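Probable ss-1,3-N-acetylglucosaminyltransferase (Staphylococcus aureus subsp. aureus N315, PDB 6H21) is probably a glycosyltransferase of family 2, with a GT-A catalytic domain followed by a helical TarS-type linker domain, modelled with manganese and uridine-diphosphate-N-acetylglucosamine. Local coordinates at residues K34-I39 with L68-K73; A90-N95 with F190-K195; H116-E121 with T217-Y222; N286-K291 with N333-V338. All blocks are in the same frame, centred on the assembly; numbering follows the deposited sequence.

Interaction 1 (K34-I39 with L68-K73); sequences KLHRTI and LNVIKK
His36 and Val70 mark the closest backbone approach, with their CA atoms 7.0 Å apart, where helix 35-39 and helix 68-72 run in roughly the same direction at 34°, their axes 10.5 Å apart. Val70 points at the other helix and sets CG1 anti to its backbone N (chi1 167°). Val70 CG1 sits over the centre of one face of the His36 imidazole, 3.8 Å from the ring centroid and close to the ring normal. It is a CH-pi contact, with CG2 lying against NE2 of the same ring. Val70 CG1 also touches Leu35 CB at 4.1 Å and, more loosely, Ile39 CD1. Deeper in, Leu35 CD2 meets Ile71 CG1 at 3.8 Å, the two side chains crossing at an angle. Both ring nitrogens of His36 have polar partners. ND1 is hydrogen-bonded to the hydroxyl of Tyr74. His36 NE2 meets a water in the ring plane at 3.1 Å, and this water also accepts a weak bond from Lys73 NZ. Bonds at both ring nitrogens probably help to hold the imidazole in its rotation. Both helices lie on the parallel part of the mixed sheet, in successive beta-alpha-beta crossovers between strands 22-28, 52-58 and 79-82. Leu35 and Ile39 rest on Met26 of strand 22-28, Ile71 rests on Thr28 of that strand, and Ile39 and Ile71 share Ile56 of strand 52-58.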
# COMPACT_ATOMS: atom_id res chain seq x y z
N LYS C 34 -23.02 -41.18 -23.64
CA LYS C 34 -23.60 -39.91 -23.15
C LYS C 34 -23.95 -38.97 -24.31
O LYS C 34 -24.84 -38.11 -24.18
CB LYS C 34 -22.62 -39.22 -22.19
CG LYS C 34 -22.46 -39.87 -20.82
CD LYS C 34 -21.47 -39.16 -19.91
N LEU C 35 -23.27 -39.12 -25.45
CA LEU C 35 -23.43 -38.24 -26.61
C LEU C 35 -24.83 -38.35 -27.24
O LEU C 35 -25.28 -37.40 -27.89
CB LEU C 35 -22.34 -38.58 -27.63
CG LEU C 35 -22.30 -37.71 -28.88
CD1 LEU C 35 -22.13 -36.24 -28.51
CD2 LEU C 35 -21.20 -38.15 -29.83
N HIS C 36 -25.53 -39.49 -27.06
CA HIS C 36 -26.89 -39.68 -27.62
C HIS C 36 -27.80 -38.51 -27.22
O HIS C 36 -28.57 -37.99 -28.06
CB HIS C 36 -27.51 -41.00 -27.16
CG HIS C 36 -27.00 -42.20 -27.88
ND1 HIS C 36 -27.23 -42.40 -29.22
CD2 HIS C 36 -26.27 -43.25 -27.45
CE1 HIS C 36 -26.67 -43.53 -29.60
NE2 HIS C 36 -26.07 -44.08 -28.53
N ARG C 37 -27.73 -38.12 -25.95
CA ARG C 37 -28.62 -37.12 -25.40
C ARG C 37 -28.45 -35.77 -26.12
O ARG C 37 -29.43 -35.11 -26.42
CB ARG C 37 -28.35 -36.93 -23.91
CG ARG C 37 -29.39 -36.05 -23.23
CD ARG C 37 -29.17 -36.00 -21.73
NE ARG C 37 -27.94 -35.33 -21.35
CZ ARG C 37 -27.73 -34.80 -20.14
NH1 ARG C 37 -28.69 -34.83 -19.23
NH2 ARG C 37 -26.57 -34.25 -19.86
N THR C 38 -27.19 -35.36 -26.34
CA THR C 38 -26.87 -34.08 -26.98
C THR C 38 -27.32 -34.12 -28.44
O THR C 38 -27.92 -33.17 -28.93
CB THR C 38 -25.38 -33.74 -26.86
OG1 THR C 38 -25.07 -33.50 -25.48
CG2 THR C 38 -24.98 -32.54 -27.69
N ILE C 39 -27.03 -35.23 -29.13
CA ILE C 39 -27.39 -35.35 -30.54
C ILE C 39 -28.91 -35.28 -30.66
O ILE C 39 -29.43 -34.60 -31.55
CB ILE C 39 -26.79 -36.61 -31.18
CG1 ILE C 39 -25.27 -36.50 -31.29
CG2 ILE C 39 -27.43 -36.89 -32.53
CD1 ILE C 39 -24.60 -37.77 -31.73
N LEU C 68 -17.23 -43.17 -31.72
CA LEU C 68 -17.42 -43.28 -33.15
C LEU C 68 -18.64 -44.17 -33.43
O LEU C 68 -19.43 -43.88 -34.33
CB LEU C 68 -16.16 -43.84 -33.81
CG LEU C 68 -16.16 -43.73 -35.33
N ASN C 69 -18.79 -45.24 -32.64
CA ASN C 69 -19.93 -46.17 -32.75
C ASN C 69 -21.26 -45.43 -32.51
O ASN C 69 -22.26 -45.75 -33.14
CB ASN C 69 -19.77 -47.35 -31.79
CG ASN C 69 -20.89 -48.37 -31.89
OD1 ASN C 69 -21.44 -48.77 -30.87
ND2 ASN C 69 -21.22 -48.80 -33.10
N VAL C 70 -21.27 -44.45 -31.59
CA VAL C 70 -22.47 -43.64 -31.33
C VAL C 70 -22.79 -42.79 -32.57
O VAL C 70 -23.92 -42.76 -33.03
CB VAL C 70 -22.33 -42.76 -30.07
CG1 VAL C 70 -23.43 -41.71 -29.98
CG2 VAL C 70 -22.30 -43.61 -28.80
N ILE C 71 -21.76 -42.13 -33.10
CA ILE C 71 -21.92 -41.22 -34.20
C ILE C 71 -22.43 -41.99 -35.44
O ILE C 71 -23.27 -41.47 -36.17
CB ILE C 71 -20.60 -40.45 -34.45
CG1 ILE C 71 -20.26 -39.52 -33.27
CG2 ILE C 71 -20.65 -39.69 -35.76
CD1 ILE C 71 -18.82 -39.10 -33.23
N LYS C 72 -21.97 -43.23 -35.63
CA LYS C 72 -22.34 -44.03 -36.82
C LYS C 72 -23.84 -44.39 -36.83
O LYS C 72 -24.37 -44.61 -37.90
CB LYS C 72 -21.46 -45.28 -36.95
CG LYS C 72 -20.01 -44.97 -37.34
N LYS C 73 -24.50 -44.41 -35.66
CA LYS C 73 -25.95 -44.71 -35.52
C LYS C 73 -26.84 -43.61 -36.12
O LYS C 73 -28.05 -43.79 -36.25
CB LYS C 73 -26.34 -44.89 -34.04
CG LYS C 73 -25.61 -46.00 -33.30
CD LYS C 73 -25.56 -47.34 -34.01
CE LYS C 73 -24.57 -48.31 -33.39
NZ LYS C 73 -25.02 -48.79 -32.05
O HOH W 1 -24.56 -46.58 -29.46

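Interaction 2 (A90-N95 with F190-K195); sequences ASVPRN and FKTFSK. With UD1 (uridine-diphosphate-N-acetylglucosamine), chain X.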
# COMPACT_ATOMS: atom_id res chain seq x y z
N ALA C 90 -11.18 -27.70 -28.69
CA ALA C 90 -12.26 -27.49 -29.68
C ALA C 90 -11.80 -26.71 -30.92
O ALA C 90 -12.49 -26.74 -31.95
CB ALA C 90 -13.43 -26.81 -29.03
N SER C 91 -10.63 -26.05 -30.88
CA SER C 91 -10.25 -25.09 -31.93
C SER C 91 -10.19 -25.74 -33.34
O SER C 91 -10.88 -25.29 -34.24
CB SER C 91 -8.99 -24.35 -31.56
OG SER C 91 -9.24 -23.50 -30.45
N VAL C 92 -9.36 -26.77 -33.54
CA VAL C 92 -9.20 -27.38 -34.88
C VAL C 92 -10.51 -28.03 -35.35
O VAL C 92 -10.95 -27.80 -36.48
CB VAL C 92 -8.01 -28.37 -34.91
CG1 VAL C 92 -7.99 -29.19 -36.18
CG2 VAL C 92 -6.68 -27.65 -34.72
N PRO C 93 -11.16 -28.89 -34.53
CA PRO C 93 -12.46 -29.46 -34.91
C PRO C 93 -13.50 -28.39 -35.29
O PRO C 93 -14.23 -28.56 -36.23
CB PRO C 93 -12.94 -30.24 -33.67
CG PRO C 93 -11.71 -30.42 -32.79
CD PRO C 93 -10.70 -29.38 -33.22
N ARG C 94 -13.55 -27.28 -34.54
CA ARG C 94 -14.49 -26.21 -34.86
C ARG C 94 -14.09 -25.55 -36.19
O ARG C 94 -14.97 -25.24 -37.01
CB ARG C 94 -14.58 -25.19 -33.72
CG ARG C 94 -15.43 -25.64 -32.54
CD ARG C 94 -15.34 -24.62 -31.42
NE ARG C 94 -16.06 -24.94 -30.19
CZ ARG C 94 -15.84 -24.32 -29.03
NH1 ARG C 94 -14.87 -23.42 -28.96
NH2 ARG C 94 -16.58 -24.60 -27.96
N ASN C 95 -12.78 -25.34 -36.41
CA ASN C 95 -12.28 -24.80 -37.68
C ASN C 95 -12.68 -25.74 -38.83
O ASN C 95 -13.12 -25.27 -39.88
CB ASN C 95 -10.77 -24.59 -37.71
CG ASN C 95 -10.29 -23.39 -36.92
OD1 ASN C 95 -11.07 -22.50 -36.59
ND2 ASN C 95 -9.00 -23.36 -36.62
N PHE C 190 -10.46 -20.13 -35.21
CA PHE C 190 -10.01 -20.39 -33.85
C PHE C 190 -8.49 -20.56 -33.85
O PHE C 190 -7.97 -21.34 -34.63
CB PHE C 190 -10.68 -21.65 -33.30
CG PHE C 190 -12.13 -21.45 -32.95
CD1 PHE C 190 -12.50 -20.99 -31.69
CD2 PHE C 190 -13.13 -21.70 -33.87
CE1 PHE C 190 -13.83 -20.79 -31.38
CE2 PHE C 190 -14.46 -21.51 -33.55
CZ PHE C 190 -14.81 -21.05 -32.31
N LYS C 191 -7.82 -19.84 -32.95
CA LYS C 191 -6.38 -19.95 -32.80
C LYS C 191 -6.08 -21.21 -31.98
O LYS C 191 -6.89 -21.64 -31.15
CB LYS C 191 -5.81 -18.69 -32.14
CG LYS C 191 -6.03 -17.40 -32.92
CD LYS C 191 -5.65 -17.48 -34.40
CE LYS C 191 -6.16 -16.31 -35.22
NZ LYS C 191 -5.75 -15.01 -34.64
N THR C 192 -4.89 -21.77 -32.22
CA THR C 192 -4.54 -23.13 -31.81
C THR C 192 -3.33 -23.18 -30.86
O THR C 192 -2.87 -24.28 -30.56
CB THR C 192 -4.21 -23.97 -33.05
OG1 THR C 192 -3.24 -23.25 -33.81
CG2 THR C 192 -5.44 -24.24 -33.89
N PHE C 193 -2.82 -22.02 -30.42
CA PHE C 193 -1.54 -21.95 -29.67
C PHE C 193 -1.76 -21.87 -28.15
O PHE C 193 -0.80 -21.98 -27.36
CB PHE C 193 -0.69 -20.78 -30.18
CG PHE C 193 -1.31 -19.41 -30.11
CD1 PHE C 193 -1.40 -18.72 -28.90
CD2 PHE C 193 -1.79 -18.79 -31.25
CE1 PHE C 193 -1.97 -17.46 -28.85
CE2 PHE C 193 -2.35 -17.52 -31.20
CZ PHE C 193 -2.45 -16.86 -30.00
N SER C 194 -3.02 -21.71 -27.71
CA SER C 194 -3.32 -21.58 -26.30
C SER C 194 -4.47 -22.50 -25.91
O SER C 194 -5.38 -22.73 -26.69
CB SER C 194 -3.64 -20.14 -25.97
OG SER C 194 -3.97 -20.00 -24.61
N LYS C 195 -4.44 -22.98 -24.66
CA LYS C 195 -5.46 -23.88 -24.11
C LYS C 195 -6.63 -23.07 -23.54
O LYS C 195 -7.73 -23.62 -23.37
CB LYS C 195 -4.86 -24.77 -23.02
C1' UD1 X . -15.39 -24.86 -21.46
C2' UD1 X . -16.15 -23.54 -21.50
C3' UD1 X . -17.00 -23.46 -22.77
C4' UD1 X . -16.11 -23.70 -23.99
C5' UD1 X . -15.25 -24.95 -23.84
C6' UD1 X . -14.27 -25.12 -25.01
C7' UD1 X . -16.76 -22.55 -19.32
C8' UD1 X . -17.77 -22.55 -18.21
N2' UD1 X . -17.00 -23.40 -20.32
O1' UD1 X . -16.36 -25.92 -21.46
O3' UD1 X . -17.65 -22.19 -22.86
O4' UD1 X . -16.95 -23.83 -25.14
O5' UD1 X . -14.53 -24.95 -22.59
O6' UD1 X . -13.47 -23.95 -25.22
O7' UD1 X . -15.78 -21.82 -19.30
N1 UD1 X . -13.05 -31.30 -27.28
C2 UD1 X . -12.31 -31.51 -28.45
N3 UD1 X . -11.08 -32.02 -28.41
C4 UD1 X . -10.53 -32.36 -27.25
C5 UD1 X . -11.24 -32.17 -26.06
C6 UD1 X . -12.52 -31.62 -26.09
O2 UD1 X . -12.77 -31.21 -29.56
O4 UD1 X . -9.38 -32.86 -27.28
C1B UD1 X . -14.39 -30.71 -27.43
C2B UD1 X . -15.46 -31.37 -26.58
O2' UD1 X . -15.91 -32.58 -27.18
C3B UD1 X . -16.52 -30.28 -26.53
C4B UD1 X . -15.71 -28.99 -26.60
O4B UD1 X . -14.38 -29.33 -27.04
O3B UD1 X . -17.39 -30.36 -27.67
C5B UD1 X . -15.59 -28.30 -25.25
O5B UD1 X . -15.26 -29.27 -24.27
PA UD1 X . -16.03 -29.36 -22.87
O1A UD1 X . -15.41 -30.51 -22.14
O2A UD1 X . -17.54 -29.23 -23.02
O3A UD1 X . -15.48 -28.03 -22.20
PB UD1 X . -16.09 -27.38 -20.88
O1B UD1 X . -15.01 -27.33 -19.85
O2B UD1 X . -17.44 -27.98 -20.49
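Arg94 crosses the Phe190 ring obliquely on its way from CB to the guanidinium, which reaches the bound uridine-diphosphate-N-acetylglucosamine. Arg94 CB starts against the ring, 3.7 Å from Phe190 CE2. The chain is extended from CG to NE and carries Arg94 CD over one face of the Phe190 ring, off centre, in a CH-pi contact 4.0 Å from the centroid. The guanidinium plane is then turned 44° from the ring. Arg94 NH1 lies 3.7 Å from Phe190 CE1 and forms a salt bridge with Asp199. Arg94 NH2 donates to O4' of the ligand at 2.9 Å, with that oxygen near the guanidinium plane, and also pairs with Asp110 of a probable DxD motif. Ala90 CB packs on one face of the guanidinium. Asn95 grips the backbone of Phe190 twice. Asn95 OD1 accepts from Phe190 N at 2.8 Å on a lone pair, and Asn95 ND2 donates to Phe190 O at 3.0 Å, nearly straight at 165°. Ser91 CB packs on Phe190 CB. Val92 CG2 touches Thr192 CG2. The contact thus ties the start of helix 91-100 to the loop before helix 198-207. Phe190 also stacks on Phe202 of that helix and meets Phe108 of strand 105-108 edge-to-face.

Interaction 3 (H116-E121 with T217-Y222); sequences HERALE and TDYEYY
Tyr219 lies among the rings of His116 and Tyr221 and the guanidinium of Arg118; its ring and that of His116 meet obliquely, planes at 42°. Tyr219 CB lies over one face of the His116 imidazole, toward its rim and 4.0 Å from the centroid, and also over one face of the Tyr221 ring. One face of the Tyr219 ring takes Arg118 CD, 3.6 Å above the plane and off centre, while Tyr221 CZ lies at its edge. Arg118 bends at chi3 (61°), which brings NE to 3.4 Å from Tyr219 CE1. The guanidinium is tilted 23° from the phenol ring, with Tyr219 OH over one of its faces. Asp122 holds the polar ends: it forms a salt bridge with Arg118 NH2 and a hydrogen bond with Tyr221 OH. Ala119 CA touches Tyr221 CD1 at 3.7 Å. At the backbone, His116 N donates to Tyr221 O at 2.9 Å, from above the carbonyl plane. At the imidazole edge, Arg118 N donates to His116 ND1 in the ring plane at 3.1 Å. This is a capping bond from His116, which precedes the type I turn of residues 116-119 leading into helix 119-129, placed where the antiparallel strands 114-115 and 222-225 of the GT-A domain come together.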
# COMPACT_ATOMS: atom_id res chain seq x y z
N HIS C 116 -32.43 -26.38 -26.34
CA HIS C 116 -33.89 -26.29 -26.30
C HIS C 116 -34.43 -26.63 -27.70
O HIS C 116 -33.82 -26.30 -28.70
CB HIS C 116 -34.28 -24.90 -25.78
CG HIS C 116 -35.71 -24.77 -25.40
ND1 HIS C 116 -36.72 -24.69 -26.34
CD2 HIS C 116 -36.30 -24.66 -24.19
CE1 HIS C 116 -37.88 -24.57 -25.71
NE2 HIS C 116 -37.64 -24.53 -24.39
N GLU C 117 -35.60 -27.29 -27.76
CA GLU C 117 -36.18 -27.71 -29.06
C GLU C 117 -36.46 -26.50 -29.96
O GLU C 117 -36.47 -26.65 -31.18
CB GLU C 117 -37.44 -28.57 -28.85
CG GLU C 117 -38.61 -27.84 -28.19
CD GLU C 117 -39.88 -28.69 -28.01
OE1 GLU C 117 -39.79 -29.94 -28.07
OE2 GLU C 117 -40.95 -28.10 -27.80
N ARG C 118 -36.66 -25.31 -29.38
CA ARG C 118 -37.00 -24.10 -30.15
C ARG C 118 -35.76 -23.27 -30.53
O ARG C 118 -35.91 -22.26 -31.25
CB ARG C 118 -37.94 -23.20 -29.34
CG ARG C 118 -39.29 -23.82 -29.04
CD ARG C 118 -40.17 -22.87 -28.25
NE ARG C 118 -40.39 -21.65 -29.03
CZ ARG C 118 -41.42 -21.44 -29.85
NH1 ARG C 118 -42.45 -22.26 -29.87
NH2 ARG C 118 -41.40 -20.38 -30.64
N ALA C 119 -34.57 -23.70 -30.08
CA ALA C 119 -33.34 -22.93 -30.18
C ALA C 119 -33.09 -22.45 -31.61
O ALA C 119 -32.98 -21.25 -31.83
CB ALA C 119 -32.15 -23.73 -29.68
N LEU C 120 -32.97 -23.37 -32.57
CA LEU C 120 -32.50 -22.98 -33.90
C LEU C 120 -33.54 -22.08 -34.58
O LEU C 120 -33.17 -21.07 -35.17
CB LEU C 120 -32.20 -24.22 -34.75
CG LEU C 120 -31.04 -25.11 -34.29
CD1 LEU C 120 -30.65 -26.08 -35.40
CD2 LEU C 120 -29.82 -24.29 -33.86
N GLU C 121 -34.82 -22.44 -34.46
CA GLU C 121 -35.92 -21.73 -35.14
C GLU C 121 -36.04 -20.30 -34.60
O GLU C 121 -36.04 -19.35 -35.38
CB GLU C 121 -37.24 -22.50 -35.01
CG GLU C 121 -38.43 -21.84 -35.69
CD GLU C 121 -38.58 -22.00 -37.20
OE1 GLU C 121 -37.63 -22.51 -37.87
OE2 GLU C 121 -39.66 -21.63 -37.73
N THR C 217 -34.34 -14.18 -25.17
CA THR C 217 -34.45 -14.52 -23.74
C THR C 217 -35.75 -15.27 -23.39
O THR C 217 -36.00 -15.52 -22.21
CB THR C 217 -34.37 -13.24 -22.89
OG1 THR C 217 -35.50 -12.41 -23.18
CG2 THR C 217 -33.10 -12.45 -23.12
N ASP C 218 -36.56 -15.64 -24.39
CA ASP C 218 -37.91 -16.18 -24.14
C ASP C 218 -37.83 -17.53 -23.42
O ASP C 218 -38.66 -17.83 -22.57
CB ASP C 218 -38.70 -16.32 -25.44
CG ASP C 218 -39.00 -14.99 -26.11
OD1 ASP C 218 -38.05 -14.36 -26.61
OD2 ASP C 218 -40.19 -14.60 -26.11
N TYR C 219 -36.82 -18.35 -23.78
CA TYR C 219 -36.56 -19.64 -23.13
C TYR C 219 -35.08 -19.72 -22.75
O TYR C 219 -34.27 -18.88 -23.17
CB TYR C 219 -36.92 -20.80 -24.06
CG TYR C 219 -38.36 -20.79 -24.52
CD1 TYR C 219 -38.73 -20.03 -25.62
CD2 TYR C 219 -39.34 -21.50 -23.85
CE1 TYR C 219 -40.05 -19.98 -26.05
CE2 TYR C 219 -40.67 -21.46 -24.26
CZ TYR C 219 -41.02 -20.69 -25.36
OH TYR C 219 -42.30 -20.62 -25.81
N GLU C 220 -34.73 -20.72 -21.94
CA GLU C 220 -33.33 -21.08 -21.76
C GLU C 220 -32.95 -21.98 -22.95
O GLU C 220 -33.17 -23.19 -22.93
CB GLU C 220 -33.11 -21.75 -20.40
CG GLU C 220 -33.36 -20.83 -19.21
CD GLU C 220 -33.04 -21.45 -17.86
OE1 GLU C 220 -32.88 -22.68 -17.78
OE2 GLU C 220 -32.94 -20.70 -16.88
N TYR C 221 -32.39 -21.36 -23.99
CA TYR C 221 -32.25 -21.98 -25.30
C TYR C 221 -31.05 -22.93 -25.35
O TYR C 221 -31.06 -23.88 -26.13
CB TYR C 221 -32.07 -20.91 -26.39
CG TYR C 221 -33.32 -20.15 -26.75
CD1 TYR C 221 -34.36 -20.79 -27.40
CD2 TYR C 221 -33.45 -18.81 -26.45
CE1 TYR C 221 -35.51 -20.10 -27.77
CE2 TYR C 221 -34.59 -18.10 -26.80
CZ TYR C 221 -35.62 -18.75 -27.46
OH TYR C 221 -36.75 -18.08 -27.82
N TYR C 222 -30.01 -22.64 -24.56
CA TYR C 222 -28.78 -23.45 -24.52
C TYR C 222 -28.50 -23.82 -23.06
O TYR C 222 -28.31 -22.94 -22.24
CB TYR C 222 -27.61 -22.68 -25.12
CG TYR C 222 -26.36 -23.50 -25.30
CD1 TYR C 222 -25.61 -23.93 -24.20
CD2 TYR C 222 -25.91 -23.86 -26.55
CE1 TYR C 222 -24.49 -24.71 -24.37
CE2 TYR C 222 -24.78 -24.62 -26.73
CZ TYR C 222 -24.05 -25.04 -25.64
OH TYR C 222 -22.94 -25.81 -25.82

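Interaction 4 (N286-K291 with N333-V338); sequences NFANSK and NDLLAV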
# COMPACT_ATOMS: atom_id res chain seq x y z
N ASN C 286 -6.42 -13.65 -8.55
CA ASN C 286 -5.95 -13.40 -7.18
C ASN C 286 -4.66 -14.17 -6.92
O ASN C 286 -4.43 -14.64 -5.81
CB ASN C 286 -7.03 -13.77 -6.16
CG ASN C 286 -8.20 -12.82 -6.19
OD1 ASN C 286 -8.02 -11.62 -6.35
ND2 ASN C 286 -9.40 -13.34 -6.00
N PHE C 287 -3.79 -14.26 -7.93
CA PHE C 287 -2.56 -15.03 -7.81
C PHE C 287 -1.63 -14.43 -6.74
O PHE C 287 -0.88 -15.17 -6.11
CB PHE C 287 -1.83 -15.08 -9.15
CG PHE C 287 -1.10 -13.81 -9.53
CD1 PHE C 287 -1.76 -12.75 -10.13
CD2 PHE C 287 0.25 -13.67 -9.23
CE1 PHE C 287 -1.09 -11.58 -10.45
CE2 PHE C 287 0.91 -12.49 -9.54
CZ PHE C 287 0.24 -11.45 -10.15
N ALA C 288 -1.64 -13.10 -6.58
CA ALA C 288 -0.54 -12.39 -5.85
C ALA C 288 -0.44 -12.85 -4.38
O ALA C 288 0.67 -13.03 -3.90
CB ALA C 288 -0.67 -10.88 -5.97
N ASN C 289 -1.57 -13.07 -3.70
CA ASN C 289 -1.58 -13.50 -2.31
C ASN C 289 -1.87 -15.01 -2.19
O ASN C 289 -2.20 -15.48 -1.11
CB ASN C 289 -2.60 -12.70 -1.50
CG ASN C 289 -2.22 -11.25 -1.33
OD1 ASN C 289 -1.28 -10.93 -0.61
ND2 ASN C 289 -2.95 -10.37 -1.97
N SER C 290 -1.76 -15.76 -3.30
CA SER C 290 -2.07 -17.17 -3.36
C SER C 290 -0.91 -17.99 -2.80
O SER C 290 0.13 -17.45 -2.45
CB SER C 290 -2.39 -17.59 -4.79
OG SER C 290 -1.20 -17.72 -5.58
N LYS C 291 -1.09 -19.31 -2.80
CA LYS C 291 -0.06 -20.25 -2.39
C LYS C 291 0.92 -20.58 -3.54
O LYS C 291 1.79 -21.41 -3.36
CB LYS C 291 -0.74 -21.50 -1.84
CG LYS C 291 -1.35 -21.32 -0.45
CD LYS C 291 -2.10 -22.55 0.02
CE LYS C 291 -2.08 -22.73 1.52
NZ LYS C 291 -2.58 -21.51 2.19
N ASN C 333 4.83 -3.93 -12.91
CA ASN C 333 5.44 -5.27 -12.73
C ASN C 333 5.95 -5.37 -11.28
O ASN C 333 7.06 -5.78 -11.03
CB ASN C 333 6.53 -5.53 -13.79
CG ASN C 333 6.95 -6.98 -13.92
OD1 ASN C 333 6.21 -7.91 -13.57
ND2 ASN C 333 8.13 -7.20 -14.49
N ASP C 334 5.09 -5.01 -10.32
CA ASP C 334 5.45 -4.85 -8.91
C ASP C 334 4.60 -5.78 -8.05
O ASP C 334 3.46 -5.47 -7.74
CB ASP C 334 5.28 -3.39 -8.48
CG ASP C 334 5.89 -3.02 -7.13
OD1 ASP C 334 5.66 -3.73 -6.12
OD2 ASP C 334 6.49 -1.95 -7.07
N LEU C 335 5.16 -6.95 -7.71
CA LEU C 335 4.40 -7.99 -7.08
C LEU C 335 3.90 -7.51 -5.71
O LEU C 335 2.77 -7.79 -5.36
CB LEU C 335 5.24 -9.26 -6.97
CG LEU C 335 4.55 -10.42 -6.23
CD1 LEU C 335 3.29 -10.86 -6.96
CD2 LEU C 335 5.50 -11.60 -6.04
N LEU C 336 4.73 -6.77 -4.97
CA LEU C 336 4.34 -6.25 -3.61
C LEU C 336 3.10 -5.36 -3.73
O LEU C 336 2.18 -5.42 -2.91
CB LEU C 336 5.51 -5.47 -2.98
CG LEU C 336 6.65 -6.31 -2.39
CD1 LEU C 336 7.75 -5.42 -1.84
CD2 LEU C 336 6.15 -7.22 -1.29
N ALA C 337 3.10 -4.51 -4.76
CA ALA C 337 2.01 -3.58 -5.02
C ALA C 337 0.75 -4.35 -5.43
O ALA C 337 -0.33 -3.97 -5.03
CB ALA C 337 2.42 -2.57 -6.05
N VAL C 338 0.86 -5.45 -6.19
CA VAL C 338 -0.34 -6.24 -6.53
C VAL C 338 -0.92 -6.89 -5.26
O VAL C 338 -2.13 -6.85 -5.02
CB VAL C 338 -0.09 -7.26 -7.66
CG1 VAL C 338 -1.36 -8.03 -8.00
CG2 VAL C 338 0.48 -6.58 -8.90
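Ala288 and Val338 bring the backbones closest, with their CA atoms 6.2 Å apart, where a type I beta turn (Phe287 to Ser290) packs on the first turn of helix 335-344 in the helical linker domain. Asn333 leaves the preceding helix in a Schellman motif with positive phi, and Asp334 then serves as N-cap of the next. The contact itself is apolar. Ala288 CB points at the helix and meets Val338 CG1 at 3.6 Å. Leu335 CD1 touches two residues of the turn, 4.1 Å from Ala288 CB and 3.9 Å from Phe287 CE2. Phe287 holds CG between its backbone N and carbonyl carbon (chi1 77°), which turns the ring back under the neighbouring Ala288 CB. Trp300 of helix 294-308 also meets this ring. Leu336 and Ala337 face the other two subunits: Leu336 packs on Ala337 of the second subunit, and Ala337 on Leu336 of the third. Asn289 OD1 is hydrogen-bonded to Asn324 of the second subunit. Phe287 O accepts from Ser290 N, which closes the turn, and also from Ser290 OG. At the helix start, Ala337 N donates to Asp334 OD1 at 3.0 Å, reaching it from above the carboxylate plane.

Overall arrangement
Interactions 1, 2 and 3 belong to the GT-A domain and interaction 4 to the linker domain. Interaction 1 closes first along the chain. Interactions 2 and 3 then cross, since their segments alternate, and interaction 4 follows. The centres of interactions 1, 2 and 3 lie about 22 to 26 Å apart. None touches another. The mixed sheet joins them: strands 22-28 and 52-58 carry interaction 1, strand 105-108 adjoins interaction 2, and strands 114-115 and 222-225 lead to interaction 3. Interaction 2 alone touches the bound ligand. The centres of interactions 2 and 4 are about 31 Å apart. Interaction 4 reaches the other subunits, so, among these four, ligand and subunit contacts lie in separate domains.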